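Local structure of sulfatase (Bacteroides fragilis CAG:558, 6USS) at residues T143-T147 with K397-P401; G193-L199 with A261-D267; R445-K450 with L462-P466. The protein probably hydrolyses aryl sulfate esters with the help of a bound calcium ion, as arylsulfatases of the gut microbiome do. The protein carries 1 engineered substitution. All coordinates share one frame; numbering follows the deposited sequence.

Contact 1: residues T143-T147 with K397-P401; sequences TFQAT and KTVQP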
loop_
_atom_site.group_PDB
_atom_site.type_symbol
_atom_site.label_atom_id
_atom_site.label_comp_id
_atom_site.label_asym_id
_atom_site.label_seq_id
_atom_site.Cartn_x
_atom_site.Cartn_y
_atom_site.Cartn_z
ATOM N N THR A 143 7.040 9.877 -17.424
ATOM C CA THR A 143 7.599 9.386 -16.177
ATOM C C THR A 143 8.893 8.634 -16.437
ATOM O O THR A 143 9.123 8.124 -17.538
ATOM C CB THR A 143 6.620 8.453 -15.447
ATOM O OG1 THR A 143 6.415 7.265 -16.229
ATOM C CG2 THR A 143 5.291 9.161 -15.200
ATOM N N PHE A 144 9.731 8.571 -15.402
ATOM C CA PHE A 144 10.850 7.642 -15.351
ATOM C C PHE A 144 10.409 6.416 -14.557
ATOM O O PHE A 144 10.047 6.534 -13.375
ATOM C CB PHE A 144 12.082 8.289 -14.719
ATOM C CG PHE A 144 13.295 7.407 -14.733
ATOM C CD1 PHE A 144 14.083 7.315 -15.865
ATOM C CD2 PHE A 144 13.639 6.658 -13.617
ATOM C CE1 PHE A 144 15.193 6.486 -15.892
ATOM C CE2 PHE A 144 14.761 5.835 -13.632
ATOM C CZ PHE A 144 15.540 5.751 -14.772
ATOM N N GLN A 145 10.395 5.254 -15.216
ATOM C CA GLN A 145 10.037 4.006 -14.550
ATOM C C GLN A 145 11.224 3.525 -13.730
ATOM O O GLN A 145 12.362 3.530 -14.212
ATOM C CB GLN A 145 9.634 2.925 -15.553
ATOM C CG GLN A 145 9.387 1.555 -14.890
ATOM C CD GLN A 145 8.993 0.447 -15.872
ATOM O OE1 GLN A 145 9.004 0.645 -17.090
ATOM N NE2 GLN A 145 8.641 -0.725 -15.338
ATOM N N ALA A 146 10.966 3.123 -12.490
ATOM C CA ALA A 146 12.070 2.704 -11.638
ATOM C C ALA A 146 11.555 1.811 -10.523
ATOM O O ALA A 146 10.400 1.913 -10.100
ATOM C CB ALA A 146 12.830 3.899 -11.047
ATOM N N THR A 147 12.437 0.926 -10.068
ATOM C CA THR A 147 12.177 0.069 -8.923
ATOM C C THR A 147 12.411 0.873 -7.644
ATOM O O THR A 147 13.529 1.346 -7.398
ATOM C CB THR A 147 13.083 -1.155 -8.985
ATOM O OG1 THR A 147 12.772 -1.896 -10.172
ATOM C CG2 THR A 147 12.870 -2.034 -7.772
ATOM N N LYS A 397 17.628 -6.674 -7.630
ATOM C CA LYS A 397 17.575 -6.270 -9.023
ATOM C C LYS A 397 16.655 -5.063 -9.171
ATOM O O LYS A 397 15.692 -4.899 -8.417
ATOM C CB LYS A 397 17.048 -7.395 -9.905
ATOM C CG LYS A 397 17.654 -8.755 -9.648
ATOM C CD LYS A 397 18.122 -9.354 -10.968
ATOM C CE LYS A 397 19.293 -10.293 -10.790
ATOM N NZ LYS A 397 20.090 -10.415 -12.040
ATOM N N THR A 398 16.939 -4.237 -10.175
ATOM C CA THR A 398 16.184 -3.023 -10.429
ATOM C C THR A 398 15.942 -2.902 -11.928
ATOM O O THR A 398 16.764 -3.352 -12.727
ATOM C CB THR A 398 16.955 -1.797 -9.919
ATOM O OG1 THR A 398 18.311 -1.882 -10.375
ATOM C CG2 THR A 398 16.978 -1.756 -8.395
ATOM N N VAL A 399 14.815 -2.288 -12.316
ATOM C CA VAL A 399 14.597 -2.050 -13.745
ATOM C C VAL A 399 15.539 -0.979 -14.271
ATOM O O VAL A 399 15.917 -1.005 -15.447
ATOM C CB VAL A 399 13.129 -1.679 -14.058
ATOM C CG1 VAL A 399 12.174 -2.828 -13.683
ATOM C CG2 VAL A 399 12.722 -0.367 -13.376
ATOM N N GLN A 400 15.929 -0.023 -13.431
ATOM C CA GLN A 400 16.745 1.108 -13.843
ATOM C C GLN A 400 18.164 0.959 -13.310
ATOM O O GLN A 400 18.371 0.328 -12.265
ATOM C CB GLN A 400 16.160 2.429 -13.319
ATOM C CG GLN A 400 16.453 2.715 -11.838
ATOM C CD GLN A 400 15.683 1.799 -10.872
ATOM O OE1 GLN A 400 15.034 0.830 -11.284
ATOM N NE2 GLN A 400 15.740 2.120 -9.585
ATOM N N PRO A 401 19.159 1.540 -13.988
ATOM C CA PRO A 401 20.520 1.554 -13.430
ATOM C C PRO A 401 20.565 2.348 -12.136
ATOM O O PRO A 401 19.788 3.281 -11.935
ATOM C CB PRO A 401 21.356 2.245 -14.517
ATOM C CG PRO A 401 20.490 2.304 -15.718
ATOM C CD PRO A 401 19.071 2.323 -15.227
#
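Ala146 and Gln400 lie 5.4 Å apart, CA to CA, where 143-147 and 397-401 run almost antiparallel, their end-to-end directions 173° apart. Two pieces of the sulfatase fold meet here without strand pairing: a short parallel sheet of strands 133-135 and 143-145, and the loop between helices 383-390 and 408-412. Side chains bridge the two backbones instead. The amide of Gln400 bonds the backbone N and O of Thr147. Its OE1 accepts from Thr147 N at 2.9 Å in a nearly straight bond, though the donor stands above the carbonyl plane. Its NE2 gives to Thr147 O at 3.2 Å and also to Thr97 O, and Thr147 O has a second donor in Tyr384. These bonds hold the amide against rotation. Gln400 turns about its CB-CG bond (chi2 -71°), which folds the amide back over Ala146, with CB of Ala146 at 3.5 Å from CD of Gln400. The ring of Phe144 stands nearly perpendicular to this amide and reaches CB of Gln400 with CE2 and CZ. Thr147 also answers in the other direction: its OG1 accepts from Val399 N at 3.0 Å, and CG2 of Val399 comes obliquely to 3.6 Å from the same OG1.

Contact 2: residues G193-L199 with A261-D267; sequences GGLASYL and AIHVPID
Tyr198 and Asp267 meet through a nearly straight bond, from Tyr198 N to Asp267 OD2 at 2.8 Å, the oxygen being met nearly along its C-O axis. At the far end of the same tyrosine, OH of Tyr198 gives to a lone pair of His263 O at 2.6 Å. Both segments are loops of the sulfatase fold, which belongs to the alkaline phosphatase clan; 261-267 follows strand 253-258 and leads past the calcium site. Ser197 forms an ST turn, its OG accepting from Leu199 N, and adds a weak bond to Asp267 OD2. With CG anti to the carbonyl carbon (chi1 -73°), the Tyr198 ring lies along 261-267. Pro265 O sits at its edge, 3.1 Å from CE1 of Tyr198, and CB of Ala261 touches the edge too. Leu195 CD1 covers one face over its centre, and the ring of Phe230 also meets it. Beyond Tyr198, His263 packs one ring face on the glycines: CA of Gly194 lies 4.1 Å from the His263 ring centroid. The imidazole also touches Asp42 and Asp43, both calcium ligands, which places this contact beside the metal site. ND1 of His263 gives to Val264 O at 2.7 Å, close to the ring plane, which helps fix the turn of the ring.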
loop_
_atom_site.group_PDB
_atom_site.type_symbol
_atom_site.label_atom_id
_atom_site.label_comp_id
_atom_site.label_asym_id
_atom_site.label_seq_id
_atom_site.Cartn_x
_atom_site.Cartn_y
_atom_site.Cartn_z
ATOM N N GLY A 193 4.028 19.042 -3.450
ATOM C CA GLY A 193 5.341 19.337 -2.915
ATOM C C GLY A 193 5.329 20.479 -1.918
ATOM O O GLY A 193 6.335 20.719 -1.245
ATOM N N GLY A 194 4.217 21.210 -1.819
ATOM C CA GLY A 194 4.125 22.272 -0.827
ATOM C C GLY A 194 2.978 22.048 0.133
ATOM O O GLY A 194 2.477 20.924 0.235
ATOM N N LEU A 195 2.541 23.094 0.836
ATOM C CA LEU A 195 1.388 22.964 1.715
ATOM C C LEU A 195 0.677 24.299 1.820
ATOM O O LEU A 195 1.316 25.352 1.902
ATOM C CB LEU A 195 1.767 22.471 3.114
ATOM C CG LEU A 195 2.497 23.450 4.018
ATOM C CD1 LEU A 195 2.379 22.995 5.464
ATOM C CD2 LEU A 195 3.965 23.563 3.582
ATOM N N ALA A 196 -0.654 24.236 1.847
ATOM C CA ALA A 196 -1.453 25.452 1.862
ATOM C C ALA A 196 -1.267 26.233 3.161
ATOM O O ALA A 196 -1.162 27.462 3.132
ATOM C CB ALA A 196 -2.925 25.107 1.637
ATOM N N SER A 197 -1.214 25.547 4.304
ATOM C CA SER A 197 -1.061 26.209 5.594
ATOM C C SER A 197 -0.516 25.228 6.621
ATOM O O SER A 197 -0.873 24.051 6.616
ATOM C CB SER A 197 -2.386 26.787 6.096
ATOM O OG SER A 197 -2.249 27.206 7.450
ATOM N N TYR A 198 0.327 25.733 7.521
ATOM C CA TYR A 198 0.783 24.943 8.659
ATOM C C TYR A 198 -0.260 24.855 9.778
ATOM O O TYR A 198 -0.090 24.052 10.709
ATOM C CB TYR A 198 2.069 25.541 9.243
ATOM C CG TYR A 198 3.339 25.355 8.450
ATOM C CD1 TYR A 198 3.601 26.125 7.318
ATOM C CD2 TYR A 198 4.316 24.445 8.869
ATOM C CE1 TYR A 198 4.797 25.968 6.594
ATOM C CE2 TYR A 198 5.506 24.280 8.165
ATOM C CZ TYR A 198 5.744 25.043 7.021
ATOM O OH TYR A 198 6.930 24.884 6.313
ATOM N N LEU A 199 -1.322 25.657 9.715
ATOM C CA LEU A 199 -2.213 25.883 10.850
ATOM C C LEU A 199 -3.396 24.922 10.811
ATOM O O LEU A 199 -4.152 24.894 9.829
ATOM C CB LEU A 199 -2.709 27.331 10.857
ATOM C CG LEU A 199 -1.593 28.372 10.966
ATOM C CD1 LEU A 199 -2.153 29.774 10.932
ATOM C CD2 LEU A 199 -0.808 28.157 12.249
ATOM N N ALA A 261 7.637 21.184 6.631
ATOM C CA ALA A 261 8.576 22.210 7.066
ATOM C C ALA A 261 9.931 21.980 6.402
ATOM O O ALA A 261 10.374 20.839 6.256
ATOM C CB ALA A 261 8.711 22.172 8.588
ATOM N N ILE A 262 10.613 23.059 6.016
ATOM C CA ILE A 262 10.278 24.434 6.365
ATOM C C ILE A 262 9.866 25.238 5.129
ATOM O O ILE A 262 10.297 26.378 4.933
ATOM C CB ILE A 262 11.469 25.085 7.072
ATOM C CG1 ILE A 262 12.736 24.933 6.208
ATOM C CG2 ILE A 262 11.652 24.462 8.454
ATOM C CD1 ILE A 262 14.012 25.501 6.840
ATOM N N HIS A 263 9.034 24.608 4.301
ATOM C CA HIS A 263 8.567 25.156 3.036
ATOM C C HIS A 263 7.723 26.407 3.270
ATOM O O HIS A 263 7.156 26.610 4.345
ATOM C CB HIS A 263 7.746 24.092 2.296
ATOM C CG HIS A 263 7.619 24.329 0.825
ATOM N ND1 HIS A 263 6.612 25.099 0.279
ATOM C CD2 HIS A 263 8.373 23.902 -0.218
ATOM C CE1 HIS A 263 6.754 25.141 -1.036
ATOM N NE2 HIS A 263 7.815 24.420 -1.362
ATOM N N VAL A 264 7.633 27.250 2.246
ATOM C CA VAL A 264 6.745 28.411 2.311
ATOM C C VAL A 264 5.302 27.927 2.203
ATOM O O VAL A 264 5.063 26.805 1.723
ATOM C CB VAL A 264 7.077 29.452 1.227
ATOM C CG1 VAL A 264 8.452 30.067 1.499
ATOM C CG2 VAL A 264 6.943 28.870 -0.207
ATOM N N PRO A 265 4.305 28.710 2.671
ATOM C CA PRO A 265 4.461 30.018 3.327
ATOM C C PRO A 265 4.957 29.858 4.762
ATOM O O PRO A 265 4.656 28.841 5.395
ATOM C CB PRO A 265 3.048 30.581 3.299
ATOM C CG PRO A 265 2.189 29.363 3.437
ATOM C CD PRO A 265 2.893 28.278 2.660
ATOM N N ILE A 266 5.686 30.845 5.273
ATOM C CA ILE A 266 6.328 30.721 6.593
ATOM C C ILE A 266 5.295 31.180 7.621
ATOM O O ILE A 266 5.316 32.307 8.121
ATOM C CB ILE A 266 7.641 31.513 6.671
ATOM C CG1 ILE A 266 8.526 31.228 5.449
ATOM C CG2 ILE A 266 8.381 31.213 7.975
ATOM C CD1 ILE A 266 8.856 29.748 5.238
ATOM N N ASP A 267 4.372 30.274 7.960
ATOM C CA ASP A 267 3.383 30.566 8.997
ATOM C C ASP A 267 4.046 30.641 10.368
ATOM O O ASP A 267 5.069 30.003 10.622
ATOM C CB ASP A 267 2.294 29.496 9.021
ATOM C CG ASP A 267 1.348 29.582 7.826
ATOM O OD1 ASP A 267 1.092 30.703 7.336
ATOM O OD2 ASP A 267 0.856 28.524 7.373
#

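Contact 3: residues R445-K450 with L462-P466; sequences RKGDWK and LFNIP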
loop_
_atom_site.group_PDB
_atom_site.type_symbol
_atom_site.label_atom_id
_atom_site.label_comp_id
_atom_site.label_asym_id
_atom_site.label_seq_id
_atom_site.Cartn_x
_atom_site.Cartn_y
_atom_site.Cartn_z
ATOM N N ARG A 445 31.126 18.389 -10.168
ATOM C CA ARG A 445 32.081 18.539 -9.081
ATOM C C ARG A 445 33.014 17.340 -9.094
ATOM O O ARG A 445 32.560 16.203 -9.256
ATOM C CB ARG A 445 31.371 18.623 -7.730
ATOM C CG ARG A 445 32.294 18.578 -6.545
ATOM C CD ARG A 445 33.145 19.834 -6.453
ATOM N NE ARG A 445 34.019 19.779 -5.288
ATOM C CZ ARG A 445 33.615 19.899 -4.021
ATOM N NH1 ARG A 445 32.336 20.103 -3.718
ATOM N NH2 ARG A 445 34.502 19.806 -3.041
ATOM N N LYS A 446 34.313 17.588 -8.939
ATOM C CA LYS A 446 35.287 16.497 -8.974
ATOM C C LYS A 446 36.521 16.971 -8.231
ATOM O O LYS A 446 37.180 17.913 -8.673
ATOM C CB LYS A 446 35.623 16.106 -10.408
ATOM C CG LYS A 446 36.675 15.002 -10.549
ATOM C CD LYS A 446 37.409 15.132 -11.887
ATOM C CE LYS A 446 37.573 13.793 -12.621
ATOM N NZ LYS A 446 37.739 12.620 -11.716
ATOM N N GLY A 447 36.842 16.313 -7.126
ATOM C CA GLY A 447 37.945 16.797 -6.305
ATOM C C GLY A 447 37.612 18.171 -5.747
ATOM O O GLY A 447 36.514 18.416 -5.235
ATOM N N ASP A 448 38.565 19.081 -5.855
ATOM C CA ASP A 448 38.398 20.424 -5.332
ATOM C C ASP A 448 37.641 21.325 -6.283
ATOM O O ASP A 448 37.399 22.489 -5.949
ATOM C CB ASP A 448 39.769 21.050 -5.059
ATOM C CG ASP A 448 40.558 20.297 -4.010
ATOM O OD1 ASP A 448 39.949 19.470 -3.277
ATOM O OD2 ASP A 448 41.785 20.537 -3.921
ATOM N N TRP A 449 37.294 20.830 -7.464
ATOM C CA TRP A 449 36.910 21.687 -8.569
ATOM C C TRP A 449 35.453 21.474 -8.926
ATOM O O TRP A 449 34.971 20.339 -8.972
ATOM C CB TRP A 449 37.801 21.439 -9.785
ATOM C CG TRP A 449 39.205 21.919 -9.564
ATOM C CD1 TRP A 449 40.306 21.151 -9.327
ATOM C CD2 TRP A 449 39.654 23.283 -9.544
ATOM N NE1 TRP A 449 41.413 21.952 -9.168
ATOM C CE2 TRP A 449 41.037 23.264 -9.291
ATOM C CE3 TRP A 449 39.024 24.514 -9.724
ATOM C CZ2 TRP A 449 41.801 24.431 -9.218
ATOM C CZ3 TRP A 449 39.788 25.679 -9.643
ATOM C CH2 TRP A 449 41.160 25.625 -9.398
ATOM N N LYS A 450 34.758 22.580 -9.154
ATOM C CA LYS A 450 33.350 22.578 -9.508
ATOM C C LYS A 450 33.188 23.421 -10.760
ATOM O O LYS A 450 33.648 24.571 -10.796
ATOM C CB LYS A 450 32.505 23.136 -8.359
ATOM C CG LYS A 450 31.012 23.169 -8.610
ATOM C CD LYS A 450 30.313 23.722 -7.380
ATOM C CE LYS A 450 28.809 23.645 -7.527
ATOM N NZ LYS A 450 28.082 24.294 -6.388
ATOM N N LEU A 462 34.293 28.264 -12.815
ATOM C CA LEU A 462 35.104 27.227 -12.194
ATOM C C LEU A 462 35.471 27.700 -10.800
ATOM O O LEU A 462 36.037 28.786 -10.643
ATOM C CB LEU A 462 36.353 26.941 -13.029
ATOM C CG LEU A 462 37.327 25.908 -12.448
ATOM C CD1 LEU A 462 36.704 24.553 -12.505
ATOM C CD2 LEU A 462 38.630 25.896 -13.204
ATOM N N PHE A 463 35.132 26.908 -9.788
ATOM C CA PHE A 463 35.429 27.284 -8.412
ATOM C C PHE A 463 36.217 26.181 -7.729
ATOM O O PHE A 463 35.961 24.990 -7.941
ATOM C CB PHE A 463 34.157 27.571 -7.599
ATOM C CG PHE A 463 33.300 28.687 -8.160
ATOM C CD1 PHE A 463 33.629 30.016 -7.938
ATOM C CD2 PHE A 463 32.157 28.400 -8.895
ATOM C CE1 PHE A 463 32.838 31.039 -8.452
ATOM C CE2 PHE A 463 31.358 29.414 -9.406
ATOM C CZ PHE A 463 31.698 30.732 -9.189
ATOM N N ASN A 464 37.170 26.594 -6.908
ATOM C CA ASN A 464 37.843 25.708 -5.968
ATOM C C ASN A 464 37.046 25.751 -4.676
ATOM O O ASN A 464 37.219 26.658 -3.863
ATOM C CB ASN A 464 39.284 26.146 -5.732
ATOM C CG ASN A 464 40.124 25.043 -5.137
ATOM O OD1 ASN A 464 39.918 24.632 -3.992
ATOM N ND2 ASN A 464 41.069 24.541 -5.916
ATOM N N ILE A 465 36.171 24.758 -4.485
ATOM C CA ILE A 465 35.246 24.788 -3.350
ATOM C C ILE A 465 35.973 24.825 -2.007
ATOM O O ILE A 465 35.639 25.682 -1.177
ATOM C CB ILE A 465 34.233 23.637 -3.464
ATOM C CG1 ILE A 465 33.379 23.798 -4.742
ATOM C CG2 ILE A 465 33.364 23.547 -2.210
ATOM C CD1 ILE A 465 32.504 25.034 -4.785
ATOM N N PRO A 466 36.970 23.971 -1.736
ATOM C CA PRO A 466 37.625 24.048 -0.415
ATOM C C PRO A 466 38.367 25.360 -0.176
ATOM O O PRO A 466 38.574 25.747 0.980
ATOM C CB PRO A 466 38.586 22.849 -0.426
ATOM C CG PRO A 466 38.033 21.927 -1.472
ATOM C CD PRO A 466 37.482 22.835 -2.523
#
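Asp448 O takes the backbone N-H of Ile465, with Ile465 N at 3.0 Å from Asp448 O. It also receives the CA-H of Asn464, with CA of Asn464 at 3.2 Å from Asp448 O. The hydrogen bond from Ile465 N is bent, 141° at the hydrogen. Next along, Lys450 and Phe463 form a hydrogen-bonded antiparallel pair. Phe463 N gives to Lys450 O at 2.9 Å, and Lys450 N gives back to Phe463 O. Trp449 and Asn464 are the non-hydrogen-bonded pair beside it, and their side chains share one face of the sheet. CG of Asn464, anti to its own N (chi1 -162°), carries the amide over the indole. ND2 of Asn464 lies 3.4 Å from CZ2 of Trp449, above the ring but toward its rim, and CB of Asn464 makes a CH-pi contact with the six-membered ring. The amide and indole planes are 75° apart. CG of Leu462 reaches CE3 of Trp449, 3.5 Å away. Ile482 of helix 480-496 touches both Trp449 and Leu462.

Strands 449-454 and 460-464 form a beta hairpin and are the last two of a four-stranded antiparallel sheet. A type II' turn from Lys446 to Trp449, with Gly447 at positive phi, joins 449-454 to the preceding strand 441-446. Arg445 braces that turn: its NE gives to Gly447 O. One face of its guanidinium packs against Ile465, with CB of Ile465 3.8 Å from CZ of Arg445, centred over the group. NH2 of Arg445 also gives to Gln81. Lys450 lies on the face with Phe463. Its extended chain passes Ile465, with CD of Lys450 3.6 Å from CD1 of Ile465. The ammonium goes on to Ala351 O and makes salt bridges with Glu353 and Glu471. At the turn, the Pro466 ring crosses the Asp448 side chain at about a right angle, CG of Pro466 facing OD1 of Asp448.

The three contacts hold different elements and do not touch; contacts 2 and 3 lie on opposite sides of the chain's centre. Contact 3 is the only one built on strand pairing, with backbone bonds doing much of the work. It is buried locally, although it lies about as far from the chain's centre as contact 1. Contact 1 joins the end of a short strand to a loop and contact 2 joins two loops; in both, side chains reach for backbone groups. Contact 1 mixes buried residues with exposed ones and lies away from the metal. Contact 2 has no exposed touching residue and is nearest the centre. It is also the one beside the calcium ion, about 5 Å from the His263 side chain.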